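Local coordinates for protein ethylbenzene dehydrogenase beta-subunit (Aromatoleum aromaticum, PDB 2IVF) that carries three 4Fe-4S clusters and one 3Fe-4S cluster in a ferredoxin-like subunit, probably passing electrons along this series within a larger enzyme complex, at residues 72-76 / 263-267; 149-154 / 195-199; 176-181 / 207-213. All coordinates share one frame; numbering follows the deposited sequence.

Contact 1 (72-76 / 263-267)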
ATOM      1  N   GLY B  72     -25.291   6.426 -19.666  1.00 24.52           N
ATOM      2  CA  GLY B  72     -25.613   7.101 -20.912  1.00 24.22           C
ATOM      3  C   GLY B  72     -24.610   8.158 -21.347  1.00 23.58           C
ATOM      4  O   GLY B  72     -23.470   8.152 -20.918  1.00 23.02           O
ATOM      5  N   GLY B  73     -25.062   9.068 -22.200  1.00 23.41           N
ATOM      6  CA  GLY B  73     -24.186  10.069 -22.790  1.00 24.37           C
ATOM      7  C   GLY B  73     -23.523   9.543 -24.046  1.00 24.35           C
ATOM      8  O   GLY B  73     -23.842   8.455 -24.535  1.00 25.66           O
ATOM      9  N   GLY B  74     -22.605  10.323 -24.585  1.00 24.22           N
ATOM     10  CA  GLY B  74     -21.873   9.940 -25.783  1.00 25.70           C
ATOM     11  C   GLY B  74     -22.717   9.941 -27.033  1.00 25.91           C
ATOM     12  O   GLY B  74     -23.793  10.532 -27.048  1.00 23.49           O
ATOM     13  N   PHE B  75     -22.244   9.231 -28.070  1.00 27.23           N
ATOM     14  CA  PHE B  75     -22.915   9.188 -29.362  1.00 30.09           C
ATOM     15  C   PHE B  75     -23.072   7.728 -29.868  1.00 32.65           C
ATOM     16  O   PHE B  75     -22.158   6.934 -29.718  1.00 33.81           O
ATOM     17  CB  PHE B  75     -22.129   9.971 -30.413  1.00 29.04           C
ATOM     18  CG  PHE B  75     -21.799  11.391 -30.044  1.00 27.40           C
ATOM     19  CD1 PHE B  75     -22.706  12.415 -30.278  1.00 27.70           C
ATOM     20  CD2 PHE B  75     -20.537  11.715 -29.556  1.00 26.64           C
ATOM     21  CE1 PHE B  75     -22.395  13.721 -29.959  1.00 26.71           C
ATOM     22  CE2 PHE B  75     -20.199  13.025 -29.261  1.00 27.99           C
ATOM     23  CZ  PHE B  75     -21.143  14.038 -29.450  1.00 26.85           C
ATOM     24  N   LEU B  76     -24.220   7.411 -30.488  1.00 36.37           N
ATOM     25  CA  LEU B  76     -24.511   6.089 -31.115  1.00 37.49           C
ATOM     26  C   LEU B  76     -24.914   6.288 -32.568  1.00 39.73           C
ATOM     27  O   LEU B  76     -25.897   6.966 -32.839  1.00 39.92           O
ATOM     28  CB  LEU B  76     -25.676   5.410 -30.398  1.00 38.47           C
ATOM     29  CG  LEU B  76     -26.072   3.993 -30.844  1.00 38.91           C
ATOM     30  CD1 LEU B  76     -25.566   2.998 -29.800  1.00 42.38           C
ATOM     31  CD2 LEU B  76     -27.574   3.831 -30.999  1.00 38.66           C
ATOM     32  N   GLU B 263     -17.031   2.712 -28.952  1.00 23.02           N
ATOM     33  CA  GLU B 263     -18.426   2.689 -29.415  1.00 24.26           C
ATOM     34  C   GLU B 263     -19.268   3.807 -28.824  1.00 24.09           C
ATOM     35  O   GLU B 263     -20.350   4.072 -29.320  1.00 22.58           O
ATOM     36  CB  GLU B 263     -19.130   1.345 -29.198  1.00 25.07           C
ATOM     37  CG  GLU B 263     -19.501   1.014 -27.781  1.00 25.79           C
ATOM     38  CD  GLU B 263     -18.333   0.534 -26.937  1.00 29.60           C
ATOM     39  OE1 GLU B 263     -17.163   0.527 -27.395  1.00 28.18           O
ATOM     40  OE2 GLU B 263     -18.599   0.124 -25.793  1.00 30.15           O
ATOM     41  N   TYR B 264     -18.766   4.462 -27.787  1.00 23.42           N
ATOM     42  CA  TYR B 264     -19.403   5.659 -27.257  1.00 23.78           C
ATOM     43  C   TYR B 264     -19.305   6.884 -28.162  1.00 24.24           C
ATOM     44  O   TYR B 264     -19.958   7.922 -27.885  1.00 23.04           O
ATOM     45  CB  TYR B 264     -18.864   5.994 -25.872  1.00 23.95           C
ATOM     46  CG  TYR B 264     -19.099   4.977 -24.775  1.00 24.34           C
ATOM     47  CD1 TYR B 264     -19.940   3.880 -24.933  1.00 25.86           C
ATOM     48  CD2 TYR B 264     -18.509   5.146 -23.554  1.00 26.18           C
ATOM     49  CE1 TYR B 264     -20.139   2.974 -23.890  1.00 23.86           C
ATOM     50  CE2 TYR B 264     -18.697   4.259 -22.529  1.00 24.84           C
ATOM     51  CZ  TYR B 264     -19.523   3.178 -22.693  1.00 25.49           C
ATOM     52  OH  TYR B 264     -19.674   2.296 -21.630  1.00 25.71           O
ATOM     53  N   GLY B 265     -18.536   6.781 -29.249  1.00 23.54           N
ATOM     54  CA  GLY B 265     -18.599   7.765 -30.336  1.00 23.91           C
ATOM     55  C   GLY B 265     -17.781   9.031 -30.182  1.00 23.79           C
ATOM     56  O   GLY B 265     -17.875   9.935 -31.027  1.00 24.78           O
ATOM     57  N   THR B 266     -16.947   9.093 -29.154  1.00 23.17           N
ATOM     58  CA  THR B 266     -16.236  10.317 -28.841  1.00 24.02           C
ATOM     59  C   THR B 266     -14.793  10.372 -29.338  1.00 24.46           C
ATOM     60  O   THR B 266     -14.196  11.435 -29.301  1.00 25.73           O
ATOM     61  CB  THR B 266     -16.218  10.583 -27.328  1.00 23.16           C
ATOM     62  OG1 THR B 266     -15.375   9.636 -26.655  1.00 24.61           O
ATOM     63  CG2 THR B 266     -17.642  10.513 -26.747  1.00 23.71           C
ATOM     64  N   GLY B 267     -14.243   9.266 -29.826  1.00 24.13           N
ATOM     65  CA  GLY B 267     -12.851   9.272 -30.266  1.00 24.07           C
ATOM     66  C   GLY B 267     -11.902   9.562 -29.113  1.00 23.31           C
ATOM     67  O   GLY B 267     -11.144  10.540 -29.120  1.00 23.87           O
TER

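Contact 2 (149-154 / 195-199). With SF4 (iron/sulfur cluster), chain S.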
ATOM      1  N   ARG B 149      -8.023   5.252 -15.355  1.00 24.53           N
ATOM      2  CA  ARG B 149      -8.778   6.062 -16.257  1.00 24.03           C
ATOM      3  C   ARG B 149      -8.650   7.530 -15.884  1.00 24.04           C
ATOM      4  O   ARG B 149      -8.514   7.874 -14.707  1.00 24.13           O
ATOM      5  CB  ARG B 149     -10.250   5.661 -16.241  1.00 24.46           C
ATOM      6  CG  ARG B 149     -10.535   4.255 -16.790  1.00 25.75           C
ATOM      7  CD  ARG B 149     -11.953   3.863 -16.576  1.00 25.87           C
ATOM      8  NE  ARG B 149     -12.727   4.874 -17.268  1.00 26.04           N
ATOM      9  CZ  ARG B 149     -13.773   5.521 -16.788  1.00 28.37           C
ATOM     10  NH1 ARG B 149     -14.265   5.255 -15.605  1.00 27.42           N
ATOM     11  NH2 ARG B 149     -14.335   6.471 -17.524  1.00 26.54           N
ATOM     12  N   MET B 150      -8.741   8.374 -16.889  1.00 24.47           N
ATOM     13  CA  MET B 150      -8.822   9.809 -16.696  1.00 24.78           C
ATOM     14  C   MET B 150      -9.729  10.327 -17.802  1.00 24.79           C
ATOM     15  O   MET B 150     -10.329   9.533 -18.540  1.00 25.97           O
ATOM     16  CB  MET B 150      -7.435  10.476 -16.836  1.00 25.81           C
ATOM     17  CG  MET B 150      -6.308   9.838 -16.108  1.00 28.45           C
ATOM     18  SD  MET B 150      -5.438   8.521 -16.999  1.00 30.87           S
ATOM     19  CE  MET B 150      -4.442   9.549 -18.119  1.00 29.02           C
ATOM     20  N   CYS B 151      -9.788  11.642 -17.978  1.00 23.54           N
ATOM     21  CA  CYS B 151     -10.512  12.179 -19.129  1.00 23.74           C
ATOM     22  C   CYS B 151      -9.716  11.779 -20.361  1.00 23.94           C
ATOM     23  O   CYS B 151      -8.491  11.829 -20.366  1.00 26.29           O
ATOM     24  CB  CYS B 151     -10.694  13.683 -19.068  1.00 22.21           C
ATOM     25  SG  CYS B 151     -11.100  14.458 -20.649  1.00 22.56           S
ATOM     26  N   ASN B 152     -10.436  11.388 -21.408  1.00 24.76           N
ATOM     27  CA  ASN B 152      -9.833  10.909 -22.627  1.00 23.97           C
ATOM     28  C   ASN B 152      -9.449  12.017 -23.607  1.00 23.92           C
ATOM     29  O   ASN B 152      -8.907  11.726 -24.653  1.00 25.58           O
ATOM     30  CB  ASN B 152     -10.774   9.867 -23.288  1.00 23.08           C
ATOM     31  CG  ASN B 152     -11.031   8.702 -22.393  1.00 25.35           C
ATOM     32  OD1 ASN B 152     -10.102   7.935 -22.096  1.00 25.14           O
ATOM     33  ND2 ASN B 152     -12.240   8.612 -21.853  1.00 22.74           N
ATOM     34  N   HIS B 153      -9.761  13.278 -23.299  1.00 23.94           N
ATOM     35  CA  HIS B 153      -9.497  14.392 -24.201  1.00 23.60           C
ATOM     36  C   HIS B 153      -9.850  14.074 -25.613  1.00 23.89           C
ATOM     37  O   HIS B 153      -9.064  14.234 -26.564  1.00 22.48           O
ATOM     38  CB  HIS B 153      -8.078  14.906 -24.012  1.00 23.47           C
ATOM     39  CG  HIS B 153      -7.842  15.356 -22.621  1.00 21.41           C
ATOM     40  ND1 HIS B 153      -8.260  16.591 -22.164  1.00 22.61           N
ATOM     41  CD2 HIS B 153      -7.356  14.699 -21.540  1.00 22.64           C
ATOM     42  CE1 HIS B 153      -7.984  16.693 -20.879  1.00 21.14           C
ATOM     43  NE2 HIS B 153      -7.424  15.565 -20.479  1.00 21.38           N
ATOM     44  N   CYS B 154     -11.109  13.646 -25.720  1.00 24.05           N
ATOM     45  CA  CYS B 154     -11.676  13.133 -26.926  1.00 22.68           C
ATOM     46  C   CYS B 154     -11.529  14.045 -28.128  1.00 21.89           C
ATOM     47  O   CYS B 154     -11.488  15.282 -28.024  1.00 21.76           O
ATOM     48  CB  CYS B 154     -13.153  12.829 -26.669  1.00 22.57           C
ATOM     49  SG  CYS B 154     -13.385  11.694 -25.293  1.00 23.39           S
ATOM     50  N   PRO B 195     -19.829  10.039 -21.759  1.00 22.03           N
ATOM     51  CA  PRO B 195     -20.180   8.658 -21.498  1.00 21.78           C
ATOM     52  C   PRO B 195     -19.177   7.991 -20.605  1.00 22.32           C
ATOM     53  O   PRO B 195     -19.387   6.853 -20.208  1.00 23.15           O
ATOM     54  CB  PRO B 195     -20.123   8.044 -22.878  1.00 21.33           C
ATOM     55  CG  PRO B 195     -19.082   8.801 -23.550  1.00 23.40           C
ATOM     56  CD  PRO B 195     -19.245  10.207 -23.091  1.00 23.20           C
ATOM     57  N   TYR B 196     -18.073   8.679 -20.326  1.00 22.55           N
ATOM     58  CA  TYR B 196     -17.080   8.187 -19.346  1.00 22.20           C
ATOM     59  C   TYR B 196     -17.277   8.709 -17.921  1.00 23.27           C
ATOM     60  O   TYR B 196     -16.533   8.330 -16.965  1.00 21.91           O
ATOM     61  CB  TYR B 196     -15.701   8.580 -19.839  1.00 22.26           C
ATOM     62  CG  TYR B 196     -15.374   7.971 -21.155  1.00 21.50           C
ATOM     63  CD1 TYR B 196     -14.828   6.687 -21.246  1.00 20.45           C
ATOM     64  CD2 TYR B 196     -15.581   8.676 -22.310  1.00 23.14           C
ATOM     65  CE1 TYR B 196     -14.571   6.093 -22.506  1.00 22.63           C
ATOM     66  CE2 TYR B 196     -15.299   8.120 -23.575  1.00 23.77           C
ATOM     67  CZ  TYR B 196     -14.779   6.829 -23.668  1.00 22.07           C
ATOM     68  OH  TYR B 196     -14.532   6.345 -24.945  1.00 22.96           O
ATOM     69  N   LYS B 197     -18.211   9.644 -17.786  1.00 22.16           N
ATOM     70  CA  LYS B 197     -18.436  10.401 -16.548  1.00 23.36           C
ATOM     71  C   LYS B 197     -17.148  10.955 -15.980  1.00 24.01           C
ATOM     72  O   LYS B 197     -16.850  10.784 -14.791  1.00 24.89           O
ATOM     73  CB  LYS B 197     -19.232   9.565 -15.537  1.00 23.30           C
ATOM     74  CG  LYS B 197     -20.639   9.210 -16.054  1.00 21.63           C
ATOM     75  CD  LYS B 197     -21.503  10.477 -16.171  1.00 23.71           C
ATOM     76  CE  LYS B 197     -22.834  10.303 -16.880  1.00 23.65           C
ATOM     77  NZ  LYS B 197     -22.774  10.039 -18.345  1.00 24.47           N
ATOM     78  N   ALA B 198     -16.374  11.573 -16.881  1.00 23.64           N
ATOM     79  CA  ALA B 198     -15.057  12.141 -16.580  1.00 23.72           C
ATOM     80  C   ALA B 198     -15.132  13.666 -16.318  1.00 24.27           C
ATOM     81  O   ALA B 198     -14.120  14.367 -16.305  1.00 25.35           O
ATOM     82  CB  ALA B 198     -14.080  11.826 -17.710  1.00 22.86           C
ATOM     83  N   ILE B 199     -16.335  14.194 -16.132  1.00 24.60           N
ATOM     84  CA  ILE B 199     -16.514  15.561 -15.659  1.00 24.55           C
ATOM     85  C   ILE B 199     -17.320  15.453 -14.384  1.00 24.63           C
ATOM     86  O   ILE B 199     -18.253  14.635 -14.306  1.00 24.07           O
ATOM     87  CB  ILE B 199     -17.297  16.456 -16.649  1.00 24.97           C
ATOM     88  CG1 ILE B 199     -16.696  16.446 -18.038  1.00 26.34           C
ATOM     89  CG2 ILE B 199     -17.358  17.887 -16.143  1.00 24.47           C
ATOM     90  CD1 ILE B 199     -17.228  17.615 -18.985  1.00 25.98           C
TER
HETATM   91 FE1  SF4 S1357     -15.748  12.921 -21.322  1.00 22.83          FE
HETATM   92 FE2  SF4 S1357     -15.375  15.212 -22.563  1.00 23.91          FE
HETATM   93 FE3  SF4 S1357     -14.282  12.908 -23.579  1.00 22.80          FE
HETATM   94 FE4  SF4 S1357     -13.261  13.972 -21.266  1.00 24.21          FE
HETATM   95  S1  SF4 S1357     -13.233  14.928 -23.372  1.00 23.95           S
HETATM   96  S2  SF4 S1357     -13.825  11.769 -21.662  1.00 23.92           S
HETATM   97  S3  SF4 S1357     -15.122  14.874 -20.342  1.00 21.53           S
HETATM   98  S4  SF4 S1357     -16.526  13.416 -23.433  1.00 22.74           S

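Contact 3 (176-181 / 207-213). With SF4 (iron/sulfur cluster), chain U; SF4 (iron/sulfur cluster), chain S.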
ATOM      1  N   ILE B 176      -6.268  19.321 -25.483  1.00 24.04           N
ATOM      2  CA  ILE B 176      -6.775  19.296 -24.110  1.00 24.38           C
ATOM      3  C   ILE B 176      -8.148  19.935 -24.046  1.00 24.12           C
ATOM      4  O   ILE B 176      -8.370  21.056 -24.598  1.00 22.92           O
ATOM      5  CB  ILE B 176      -5.814  20.007 -23.136  1.00 24.64           C
ATOM      6  CG1 ILE B 176      -4.457  19.269 -23.106  1.00 24.78           C
ATOM      7  CG2 ILE B 176      -6.397  20.032 -21.714  1.00 25.90           C
ATOM      8  CD1 ILE B 176      -3.349  20.020 -22.291  1.00 25.51           C
ATOM      9  N   VAL B 177      -9.074  19.189 -23.432  1.00 22.79           N
ATOM     10  CA  VAL B 177     -10.460  19.618 -23.286  1.00 22.97           C
ATOM     11  C   VAL B 177     -10.590  20.218 -21.902  1.00 22.27           C
ATOM     12  O   VAL B 177     -10.159  19.640 -20.917  1.00 23.27           O
ATOM     13  CB  VAL B 177     -11.440  18.445 -23.480  1.00 22.93           C
ATOM     14  CG1 VAL B 177     -12.907  18.911 -23.210  1.00 20.19           C
ATOM     15  CG2 VAL B 177     -11.266  17.879 -24.876  1.00 21.92           C
ATOM     16  N   LEU B 178     -11.102  21.427 -21.842  1.00 22.90           N
ATOM     17  CA  LEU B 178     -11.200  22.148 -20.577  1.00 23.29           C
ATOM     18  C   LEU B 178     -12.585  22.755 -20.356  1.00 23.60           C
ATOM     19  O   LEU B 178     -13.268  23.150 -21.301  1.00 24.20           O
ATOM     20  CB  LEU B 178     -10.145  23.290 -20.530  1.00 23.78           C
ATOM     21  CG  LEU B 178      -8.666  22.818 -20.512  1.00 20.76           C
ATOM     22  CD1 LEU B 178      -7.776  24.026 -20.713  1.00 19.40           C
ATOM     23  CD2 LEU B 178      -8.261  22.074 -19.222  1.00 18.51           C
ATOM     24  N   VAL B 179     -12.954  22.865 -19.088  1.00 24.58           N
ATOM     25  CA  VAL B 179     -14.140  23.623 -18.652  1.00 24.32           C
ATOM     26  C   VAL B 179     -13.670  24.988 -18.150  1.00 24.84           C
ATOM     27  O   VAL B 179     -12.975  25.077 -17.138  1.00 24.15           O
ATOM     28  CB  VAL B 179     -14.891  22.921 -17.483  1.00 24.04           C
ATOM     29  CG1 VAL B 179     -16.083  23.829 -17.025  1.00 25.08           C
ATOM     30  CG2 VAL B 179     -15.373  21.528 -17.870  1.00 20.70           C
ATOM     31  N   ASP B 180     -14.050  26.036 -18.867  1.00 24.72           N
ATOM     32  CA  ASP B 180     -13.754  27.410 -18.484  1.00 25.75           C
ATOM     33  C   ASP B 180     -14.496  27.756 -17.192  1.00 26.25           C
ATOM     34  O   ASP B 180     -15.732  27.907 -17.182  1.00 25.33           O
ATOM     35  CB  ASP B 180     -14.169  28.325 -19.629  1.00 25.36           C
ATOM     36  CG  ASP B 180     -14.049  29.783 -19.305  1.00 26.32           C
ATOM     37  OD1 ASP B 180     -14.064  30.166 -18.110  1.00 27.57           O
ATOM     38  OD2 ASP B 180     -13.967  30.566 -20.285  1.00 33.64           O
ATOM     39  N   GLN B 181     -13.738  27.830 -16.095  1.00 27.00           N
ATOM     40  CA  GLN B 181     -14.319  27.943 -14.774  1.00 27.67           C
ATOM     41  C   GLN B 181     -15.026  29.269 -14.552  1.00 28.73           C
ATOM     42  O   GLN B 181     -15.841  29.370 -13.655  1.00 28.77           O
ATOM     43  CB  GLN B 181     -13.247  27.728 -13.712  1.00 27.77           C
ATOM     44  CG  GLN B 181     -12.716  26.331 -13.767  1.00 26.12           C
ATOM     45  CD  GLN B 181     -13.811  25.315 -13.506  1.00 26.40           C
ATOM     46  OE1 GLN B 181     -14.367  25.284 -12.395  1.00 26.69           O
ATOM     47  NE2 GLN B 181     -14.140  24.481 -14.518  1.00 23.19           N
ATOM     48  N   THR B 207     -19.551  24.792 -10.302  1.00 24.16           N
ATOM     49  CA  THR B 207     -19.091  24.580 -11.664  1.00 24.31           C
ATOM     50  C   THR B 207     -18.710  23.116 -11.687  1.00 24.22           C
ATOM     51  O   THR B 207     -18.702  22.453 -10.639  1.00 22.32           O
ATOM     52  CB  THR B 207     -17.817  25.413 -11.987  1.00 24.75           C
ATOM     53  OG1 THR B 207     -16.759  24.983 -11.111  1.00 24.29           O
ATOM     54  CG2 THR B 207     -18.067  26.937 -11.868  1.00 24.94           C
ATOM     55  N   SER B 208     -18.477  22.620 -12.888  1.00 23.50           N
ATOM     56  CA  SER B 208     -17.921  21.311 -13.079  1.00 23.32           C
ATOM     57  C   SER B 208     -16.435  21.399 -13.449  1.00 23.08           C
ATOM     58  O   SER B 208     -15.958  22.361 -14.058  1.00 23.35           O
ATOM     59  CB  SER B 208     -18.718  20.544 -14.134  1.00 23.89           C
ATOM     60  OG  SER B 208     -20.050  20.297 -13.679  1.00 23.35           O
ATOM     61  N   GLU B 209     -15.715  20.379 -13.009  1.00 23.75           N
ATOM     62  CA  GLU B 209     -14.304  20.293 -13.211  1.00 24.12           C
ATOM     63  C   GLU B 209     -13.951  18.914 -13.755  1.00 23.87           C
ATOM     64  O   GLU B 209     -14.748  17.982 -13.716  1.00 25.26           O
ATOM     65  CB  GLU B 209     -13.591  20.507 -11.903  1.00 24.04           C
ATOM     66  CG  GLU B 209     -13.832  21.875 -11.297  1.00 24.87           C
ATOM     67  CD  GLU B 209     -12.782  22.241 -10.311  1.00 25.05           C
ATOM     68  OE1 GLU B 209     -11.588  22.307 -10.693  1.00 29.55           O
ATOM     69  OE2 GLU B 209     -13.143  22.514  -9.159  1.00 25.51           O
ATOM     70  N   LYS B 210     -12.716  18.799 -14.216  1.00 23.54           N
ATOM     71  CA  LYS B 210     -12.261  17.610 -14.875  1.00 23.13           C
ATOM     72  C   LYS B 210     -10.733  17.644 -15.001  1.00 22.06           C
ATOM     73  O   LYS B 210     -10.080  18.670 -14.811  1.00 23.82           O
ATOM     74  CB  LYS B 210     -12.885  17.576 -16.293  1.00 22.08           C
ATOM     75  CG  LYS B 210     -12.375  18.650 -17.221  1.00 23.55           C
ATOM     76  CD  LYS B 210     -12.952  18.551 -18.607  1.00 22.41           C
ATOM     77  CE  LYS B 210     -12.456  17.389 -19.421  1.00 22.02           C
ATOM     78  NZ  LYS B 210     -10.963  17.329 -19.450  1.00 21.44           N
ATOM     79  N   CYS B 211     -10.192  16.518 -15.416  1.00 22.65           N
ATOM     80  CA  CYS B 211      -8.791  16.434 -15.763  1.00 22.55           C
ATOM     81  C   CYS B 211      -8.416  17.544 -16.712  1.00 21.66           C
ATOM     82  O   CYS B 211      -9.067  17.747 -17.725  1.00 21.76           O
ATOM     83  CB  CYS B 211      -8.515  15.067 -16.358  1.00 23.25           C
ATOM     84  SG  CYS B 211      -6.956  14.800 -17.141  1.00 23.63           S
ATOM     85  N   ILE B 212      -7.373  18.276 -16.334  1.00 22.60           N
ATOM     86  CA  ILE B 212      -6.828  19.392 -17.117  1.00 22.19           C
ATOM     87  C   ILE B 212      -5.554  18.996 -17.904  1.00 22.00           C
ATOM     88  O   ILE B 212      -4.821  19.834 -18.424  1.00 22.75           O
ATOM     89  CB  ILE B 212      -6.588  20.608 -16.191  1.00 23.00           C
ATOM     90  CG1 ILE B 212      -5.540  20.304 -15.102  1.00 21.05           C
ATOM     91  CG2 ILE B 212      -7.947  21.016 -15.572  1.00 22.97           C
ATOM     92  CD1 ILE B 212      -4.981  21.581 -14.389  1.00 23.40           C
ATOM     93  N   LEU B 213      -5.358  17.696 -18.043  1.00 22.09           N
ATOM     94  CA  LEU B 213      -4.119  17.110 -18.520  1.00 22.66           C
ATOM     95  C   LEU B 213      -2.897  17.828 -17.929  1.00 23.60           C
ATOM     96  O   LEU B 213      -1.890  17.995 -18.600  1.00 22.37           O
ATOM     97  CB  LEU B 213      -4.049  17.034 -20.043  1.00 22.76           C
ATOM     98  CG  LEU B 213      -3.766  15.627 -20.587  1.00 22.68           C
ATOM     99  CD1 LEU B 213      -3.811  15.631 -22.117  1.00 25.32           C
ATOM    100  CD2 LEU B 213      -2.440  15.040 -20.056  1.00 24.54           C
TER
HETATM  101 FE1  SF4 U1359      -5.434  14.656 -15.548  1.00 24.74          FE
HETATM  102 FE2  SF4 U1359      -4.984  14.548 -12.962  1.00 24.78          FE
HETATM  103 FE3  SF4 U1359      -3.589  12.958 -14.621  1.00 26.01          FE
HETATM  104 FE4  SF4 U1359      -3.023  15.589 -14.587  1.00 23.99          FE
HETATM  105  S1  SF4 U1359      -2.705  14.108 -12.864  1.00 24.55           S
HETATM  106  S2  SF4 U1359      -3.372  14.335 -16.456  1.00 24.48           S
HETATM  107  S3  SF4 U1359      -5.126  16.502 -14.180  1.00 23.52           S
HETATM  108  S4  SF4 U1359      -5.890  12.898 -14.186  1.00 24.40           S
HETATM  109 FE1  SF4 S1357     -15.748  12.921 -21.322  1.00 22.83          FE
HETATM  110 FE2  SF4 S1357     -15.375  15.212 -22.563  1.00 23.91          FE
HETATM  111 FE3  SF4 S1357     -14.282  12.908 -23.579  1.00 22.80          FE
HETATM  112 FE4  SF4 S1357     -13.261  13.972 -21.266  1.00 24.21          FE
HETATM  113  S1  SF4 S1357     -13.233  14.928 -23.372  1.00 23.95           S
HETATM  114  S2  SF4 S1357     -13.825  11.769 -21.662  1.00 23.92           S
HETATM  115  S3  SF4 S1357     -15.122  14.874 -20.342  1.00 21.53           S
HETATM  116  S4  SF4 S1357     -16.526  13.416 -23.433  1.00 22.74           S

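Contact 1 (72-76 / 263-267)
The ring of Phe75 meets the 263-267 segment obliquely, presenting neither a clean face nor a clean edge to it. Its CD2 lies 3.5 Å from Gly265 O and 4.2 Å from the methyl CG2 of Thr266. With CG anti to its own carbonyl carbon (chi1 -54°), the phenyl can lie against Gly265 and Thr266. Elsewhere the ring packs on Ala158 of helix 158-162 and on Asn156, whose ND2 donates a hydrogen bond to Gly265 O, and it meets an aromatic ring of another protein chain. The other ring, that of Tyr264, extends off the far side of the contact to touch Pro195 and stack on His261, whose ND1 is hydrogen-bonded to Glu263 OE2.

Backbone atoms make the polar link. Phe75 N donates to Tyr264 O over 2.6 Å, nearly straight at 174° at the hydrogen, with the donor tilted 32° from the carbonyl plane. The same carbonyl oxygen lies 3.5 Å from Gly74 CA. Glycine suits both Gly74 and Gly265: a beta carbon at either place would collide with the facing carbonyl oxygen, of Tyr264 and of Phe75 respectively, and positive phi independently favours glycine at each. The Thr266 methyl adds an apolar touch, 4.4 Å from Gly74 CA.

A single short hydrogen bond therefore holds two loop-like segments together, one running into strand 75-76 and the other leaving a 3-10 turn. Close by, Phe75 O lies 3.0 Å from Tyr264 O and 3.4 Å from Glu263 O; these are pairs of acceptors that cannot bond one another and would be expected to oppose the attraction slightly. The chemistry implies a join specified by backbone shape and one amide, with the phenyl group packing on the Gly265 carbonyl and the Thr266 methyl.

Contact 2 (149-154 / 195-199)
The Tyr196 side chain lies against the 149-154 loop, its CB 3.4 Å from Arg149 NH2, which reaches the ring at its edge, near the ring plane. From CG onward the ring lies beneath the Asn152 amide: ND2 sits 3.1 Å above the ring plane, over its centre, with the amide and ring planes 60° apart. An electron-rich phenol suits such a nitrogen, whose N-H hydrogens carry partial positive charge and could face the pi cloud. On the CD2 side, that atom is 3.6 Å from sulfide S2 of the iron/sulfur cluster, and CE2 is 4.4 Å from Cys154 SG, an oblique sulfur-aromatic contact. At the tip, OH is hydrogen-bonded to Leu260 O.

The carbonyl of Tyr196 is gripped as well. Arg149 NH2 donates to Tyr196 O over 2.9 Å, the donor lying in the carbonyl plane on a lone pair and the oxygen in the guanidinium plane. A bend at chi3 (59°) turns the long arginine chain toward this oxygen, and the guanidinium makes a cation-pi contact with Tyr68.

Cys151 SG binds the iron FE4 of the cluster at 2.3 Å, and Cys154 SG binds the iron FE3. They form a Cys-x-x-Cys pair, as in ferredoxin-type 4Fe-4S binding loops; Cys159 and Cys194 also line this pocket. His153 N donates to Cys151 SG over 3.2 Å, steadying that ligand. Ala198, small enough to approach closely, places CB 3.9 Å from Cys151 CA.

The first loop joins strand 141-149 to helix 158-162, and the second leads from helix 189-193 to strand 199-202. Strand 270-273 borders the pair, its Tyr272 touching Arg149, while Lys210 of strand 207-210 packs against Cys151.

Contact 3 (176-181 / 207-213)
Lys210 reaches across to Val177, where NZ donates to Val177 O over 2.9 Å from above the carbonyl plane. It also donates in-plane to Cys211 O at 2.6 Å, so one buried amino group, probably charged, serves two carbonyls. Bends at chi3 and chi4 (-71° and -52°) curl the chain, bringing CE to 3.8 Å from sulfide S3 of one iron/sulfur cluster, whose negative charge a lysine could partly offset. Cys211 SG binds the iron FE1 of a second cluster at 2.2 Å.

At the far end Gln181 NE2 donates to Ser208 O (2.8 Å) and to Val179 O, both near the amide plane, and OE1 accepts from Thr207 OG1 at 2.7 Å; together these fix the amide's rotation. Between the two ends, Val179 puts CG1 3.3 Å from Ser208 O; both residues touch the 3Fe-4S cluster. Toward Cys211, Leu178 CD2 packs 3.8 Å from Ile212 CB, and Ile176 meets Leu213.

Farther out, Glu209 forms a salt bridge with Arg45 and a hydrogen bond with Tyr68 OH of the alpha-subunit chain. Strands 177-179 and 207-210 belong to separate two-stranded hairpins, consistent with a bacterial-type dicluster ferredoxin fold.

Contacts 2 and 3 share one iron/sulfur cluster and have centres about 11 Å apart. A probable hydrogen bond of 3.0 Å between His153 ND1 and Val177 N joins them, and Lys210 NZ lies 3.1 Å from Cys151 SG, a cluster ligand. Their segments alternate along the chain, so the two interlock. Contact 1 closes a long loop enclosing both. Its centre is about 11 Å from that of contact 2, which it touches where Thr266 O lies 3.2 Å from Cys154 CB; from contact 3 its nearest atoms are about 8 Å away. The side chain of Thr266 comes within about 5 Å of the shared cluster, whereas contact 3 extends from it to the cluster bound by Cys211 and to the 3Fe-4S cluster.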